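Glutamine cyclotransferase (Porphyromonas gingivalis W83, PDB 6QQL) probably acts as a zinc-dependent glutaminyl cyclase, converting N-terminal glutamine residues of peptides to pyroglutamate. Local coordinates at residues A[235-240]-A[301-306]; A[227-232]-A[263-268]. All blocks are in the same frame, centred on the assembly; numbering follows the deposited sequence.

Helix 222-234 links the two contacts of this chain, one made by the turn that follows it and the other by its body. In contact 1 the turn 235-240 meets helix 294-311 in a partly buried place, where a leucine and a tyrosine lie against polar and charged side chains whose polar bonds do not cross the contact. Contact 2 is buried, and there residues 227-232 face the edge strand 264-268 through aliphatic and aromatic groups alone. The centres of contact 1 and contact 2 are about 10 Å apart. T303 of contact 1 brings them together, packing on V228, T231 and A232, while the backbone N of Y237 probably hydrogen-bonds to A232 O. Polarity thus falls from contact 1 to contact 2.

Contact 1. Residues A[235-240]-A[301-306]; sequences LGYGNY and GETVIR
L235 lays its isobutyl group against helix 294-311, CD1 resting 3.8 Å from the backbone O of E302 and equally near CG of R306. Its other methyl, CD2, comes to the edge of the R306 guanidinium, in the plane of that group and beside NH1. Over one face of the same guanidinium stands OE2 of E302, 3.3 Å from R306 NH2; this salt bridge pairs charges, with no N-H pointing at the oxygen. The E302 carboxylate also accepts hydrogen bonds from the backbone N atoms of L27 and F28, which help to fix its place over the guanidinium. E302 belongs to a magnesium site seen in this protein, though no magnesium is bound here. Helix 222-234 ends in a Schellman motif, with G236 at positive phi, and this turn sends the chain on to Y237. The side chains of Y237 and T303 run antiparallel past one another, Y237 CD2 lying 3.8 Å from T303 OG1, a hydroxyl that is hydrogen-bonded to A299 O. At the end of the ring, Y237 OH lies 4.2 Å from E302 CB and hydrogen-bonds to D298, another residue of the magnesium site.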
# COMPACT_ATOMS: atom_id res chain seq x y z
N LEU A 235 -14.16 6.45 15.19
CA LEU A 235 -12.96 7.15 15.62
C LEU A 235 -12.96 8.61 15.22
O LEU A 235 -11.95 9.30 15.44
CB LEU A 235 -11.72 6.47 15.05
CG LEU A 235 -11.52 5.05 15.53
CD1 LEU A 235 -10.29 4.44 14.85
CD2 LEU A 235 -11.44 5.03 17.05
N GLY A 236 -14.05 9.10 14.60
CA GLY A 236 -14.13 10.49 14.22
C GLY A 236 -13.35 10.88 12.98
O GLY A 236 -12.89 12.02 12.87
N TYR A 237 -13.19 9.95 12.04
CA TYR A 237 -12.40 10.22 10.85
C TYR A 237 -13.27 10.38 9.61
O TYR A 237 -12.76 10.37 8.49
CB TYR A 237 -11.38 9.10 10.66
CG TYR A 237 -10.26 9.21 11.66
CD1 TYR A 237 -9.48 10.34 11.71
CD2 TYR A 237 -10.02 8.20 12.59
CE1 TYR A 237 -8.46 10.47 12.63
CE2 TYR A 237 -8.99 8.31 13.53
CZ TYR A 237 -8.21 9.46 13.54
OH TYR A 237 -7.18 9.61 14.45
N GLY A 238 -14.57 10.58 9.81
CA GLY A 238 -15.50 10.74 8.72
C GLY A 238 -15.25 11.94 7.85
O GLY A 238 -15.89 12.06 6.80
N ASN A 239 -14.35 12.85 8.24
CA ASN A 239 -13.89 13.87 7.31
C ASN A 239 -12.92 13.31 6.29
O ASN A 239 -12.65 13.95 5.27
CB ASN A 239 -13.23 15.03 8.05
CG ASN A 239 -12.11 14.57 8.96
OD1 ASN A 239 -12.22 13.53 9.60
ND2 ASN A 239 -11.02 15.33 9.00
N TYR A 240 -12.42 12.10 6.53
CA TYR A 240 -11.49 11.42 5.64
C TYR A 240 -12.08 10.19 4.97
O TYR A 240 -11.92 10.01 3.75
CB TYR A 240 -10.23 11.05 6.44
CG TYR A 240 -9.36 12.24 6.77
CD1 TYR A 240 -8.70 12.94 5.77
CD2 TYR A 240 -9.19 12.67 8.07
CE1 TYR A 240 -7.90 14.01 6.05
CE2 TYR A 240 -8.38 13.76 8.37
CZ TYR A 240 -7.74 14.43 7.35
OH TYR A 240 -6.94 15.53 7.63
N GLY A 301 -3.92 5.09 9.58
CA GLY A 301 -3.22 4.20 10.50
C GLY A 301 -4.06 3.81 11.70
O GLY A 301 -4.20 2.62 12.02
N GLU A 302 -4.61 4.79 12.40
CA GLU A 302 -5.37 4.46 13.60
C GLU A 302 -6.62 3.66 13.25
O GLU A 302 -7.03 2.78 14.02
CB GLU A 302 -5.73 5.71 14.38
CG GLU A 302 -6.25 5.43 15.79
CD GLU A 302 -5.17 4.96 16.75
OE1 GLU A 302 -4.07 5.55 16.73
OE2 GLU A 302 -5.43 4.00 17.52
N THR A 303 -7.22 3.91 12.07
CA THR A 303 -8.36 3.09 11.63
C THR A 303 -7.94 1.64 11.42
O THR A 303 -8.53 0.72 11.99
CB THR A 303 -9.00 3.66 10.35
OG1 THR A 303 -9.61 4.94 10.60
CG2 THR A 303 -10.07 2.73 9.86
N VAL A 304 -6.88 1.42 10.65
CA VAL A 304 -6.54 0.05 10.29
C VAL A 304 -6.11 -0.74 11.52
O VAL A 304 -6.53 -1.89 11.70
CB VAL A 304 -5.46 0.04 9.19
CG1 VAL A 304 -4.93 -1.34 8.98
CG2 VAL A 304 -6.03 0.57 7.92
N ILE A 305 -5.27 -0.15 12.38
CA ILE A 305 -4.84 -0.86 13.59
C ILE A 305 -6.05 -1.21 14.48
O ILE A 305 -6.15 -2.33 15.00
CB ILE A 305 -3.76 -0.05 14.33
CG1 ILE A 305 -2.97 -0.95 15.28
CG2 ILE A 305 -4.33 1.11 15.13
CD1 ILE A 305 -1.55 -0.52 15.48
N ARG A 306 -7.00 -0.29 14.62
CA ARG A 306 -8.19 -0.55 15.42
C ARG A 306 -9.02 -1.67 14.82
O ARG A 306 -9.47 -2.58 15.53
CB ARG A 306 -9.01 0.73 15.56
CG ARG A 306 -8.44 1.59 16.58
CD ARG A 306 -8.81 1.07 17.94
NE ARG A 306 -8.04 1.77 18.95
CZ ARG A 306 -8.12 3.07 19.23
NH1 ARG A 306 -8.98 3.85 18.58
NH2 ARG A 306 -7.34 3.59 20.17

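Contact 2. Residues A[227-232]-A[263-268]; sequences AVWQTA and PCIDII
Segment 227-232 of helix 222-234 runs at 40° to strand 264-268, their axes 11.2 Å apart at closest approach, and V228 and I265 are the residues whose CA atoms come nearest. These two side chains reach toward each other tip to tip, with V228 CG2 3.5 Å from I265 CD1. I265 holds CG1 between its backbone N and carbonyl carbon (chi1 71°), and the extended chi2 carries CD1 on toward the helix. The other V228 methyl, CG1, lies more loosely against I267 CD1, at 4.3 Å.

W229 enters beside this pair. Its side chain and that of I267 lie alongside, pointing opposite ways, and the six-membered ring brings W229 CZ3 to 4.0 Å from I267 CG1, while I265 CD1 sits at the indole edge, near the ring plane. Outside these segments, the indole also makes edge-to-face contacts with W213 and F241, and its NE1 has weak hydrogen bonds to the backbone oxygens of F211 and I242.

This is the helix-on-sheet layer of an alpha/beta fold: strand 264-268 is the outermost strand at one end of the mixed sheet, hydrogen-bonded along one edge to strand 197-202, with helix 222-234 packed over a face. I265 points toward that helix, whereas D266, next in the strand, points away from it.

With no hydrogen bond between the segments, shape and burial of apolar surface hold helix to strand.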
# COMPACT_ATOMS: atom_id res chain seq x y z
N ALA A 227 -17.08 -2.40 7.54
CA ALA A 227 -16.43 -2.52 8.84
C ALA A 227 -15.30 -1.51 9.00
O ALA A 227 -15.13 -0.92 10.07
CB ALA A 227 -15.92 -3.96 9.02
N VAL A 228 -14.50 -1.29 7.95
CA VAL A 228 -13.41 -0.33 8.07
C VAL A 228 -13.96 1.08 8.21
O VAL A 228 -13.61 1.81 9.14
CB VAL A 228 -12.45 -0.44 6.87
CG1 VAL A 228 -11.44 0.69 6.91
CG2 VAL A 228 -11.71 -1.78 6.91
N TRP A 229 -14.87 1.46 7.30
CA TRP A 229 -15.38 2.83 7.27
C TRP A 229 -16.18 3.16 8.52
O TRP A 229 -16.23 4.33 8.93
CB TRP A 229 -16.22 3.02 6.02
CG TRP A 229 -15.53 3.78 4.91
CD1 TRP A 229 -15.88 5.01 4.41
CD2 TRP A 229 -14.40 3.34 4.14
NE1 TRP A 229 -15.03 5.36 3.38
CE2 TRP A 229 -14.11 4.36 3.20
CE3 TRP A 229 -13.59 2.19 4.16
CZ2 TRP A 229 -13.06 4.26 2.30
CZ3 TRP A 229 -12.55 2.10 3.27
CH2 TRP A 229 -12.29 3.12 2.35
N GLN A 230 -16.85 2.17 9.10
CA GLN A 230 -17.54 2.40 10.36
C GLN A 230 -16.55 2.54 11.51
O GLN A 230 -16.77 3.33 12.44
CB GLN A 230 -18.53 1.27 10.60
CG GLN A 230 -19.79 1.52 9.80
CD GLN A 230 -21.01 0.78 10.30
OE1 GLN A 230 -21.95 1.40 10.81
NE2 GLN A 230 -21.03 -0.54 10.12
N THR A 231 -15.43 1.81 11.47
CA THR A 231 -14.38 2.03 12.46
C THR A 231 -13.89 3.46 12.39
O THR A 231 -13.89 4.18 13.40
CB THR A 231 -13.24 1.04 12.24
OG1 THR A 231 -13.63 -0.28 12.66
CG2 THR A 231 -11.94 1.48 12.96
N ALA A 232 -13.52 3.91 11.19
CA ALA A 232 -13.12 5.30 10.97
C ALA A 232 -14.15 6.27 11.54
O ALA A 232 -13.82 7.17 12.32
CB ALA A 232 -12.90 5.54 9.48
N PRO A 263 -11.34 -11.43 -0.40
CA PRO A 263 -12.03 -10.13 -0.43
C PRO A 263 -11.11 -9.03 0.06
O PRO A 263 -10.63 -9.06 1.20
CB PRO A 263 -13.23 -10.34 0.50
CG PRO A 263 -12.79 -11.39 1.41
CD PRO A 263 -11.91 -12.33 0.61
N CYS A 264 -10.82 -8.07 -0.82
CA CYS A 264 -9.90 -6.98 -0.52
C CYS A 264 -10.57 -5.62 -0.73
O CYS A 264 -11.50 -5.49 -1.52
CB CYS A 264 -8.64 -7.09 -1.38
SG CYS A 264 -7.77 -8.68 -1.17
N ILE A 265 -10.13 -4.62 0.05
CA ILE A 265 -10.50 -3.23 -0.16
C ILE A 265 -9.24 -2.39 -0.36
O ILE A 265 -8.15 -2.72 0.12
CB ILE A 265 -11.35 -2.63 0.97
CG1 ILE A 265 -10.48 -2.42 2.23
CG2 ILE A 265 -12.60 -3.47 1.22
CD1 ILE A 265 -11.25 -2.02 3.46
N ASP A 266 -9.43 -1.26 -1.01
CA ASP A 266 -8.36 -0.33 -1.34
C ASP A 266 -8.66 1.02 -0.68
O ASP A 266 -9.52 1.77 -1.14
CB ASP A 266 -8.26 -0.19 -2.86
CG ASP A 266 -6.97 0.44 -3.29
OD1 ASP A 266 -6.10 0.73 -2.43
OD2 ASP A 266 -6.82 0.68 -4.50
N ILE A 267 -7.92 1.34 0.38
CA ILE A 267 -7.97 2.67 0.96
C ILE A 267 -7.03 3.54 0.13
O ILE A 267 -5.81 3.42 0.24
CB ILE A 267 -7.60 2.67 2.44
CG1 ILE A 267 -8.55 1.79 3.25
CG2 ILE A 267 -7.70 4.07 3.00
CD1 ILE A 267 -7.92 1.16 4.47
N ILE A 268 -7.59 4.40 -0.72
CA ILE A 268 -6.82 5.12 -1.73
C ILE A 268 -7.39 6.52 -1.92
O ILE A 268 -8.60 6.72 -2.00
CB ILE A 268 -6.80 4.35 -3.07
CG1 ILE A 268 -6.07 5.17 -4.15
CG2 ILE A 268 -8.22 3.96 -3.50
CD1 ILE A 268 -5.62 4.33 -5.36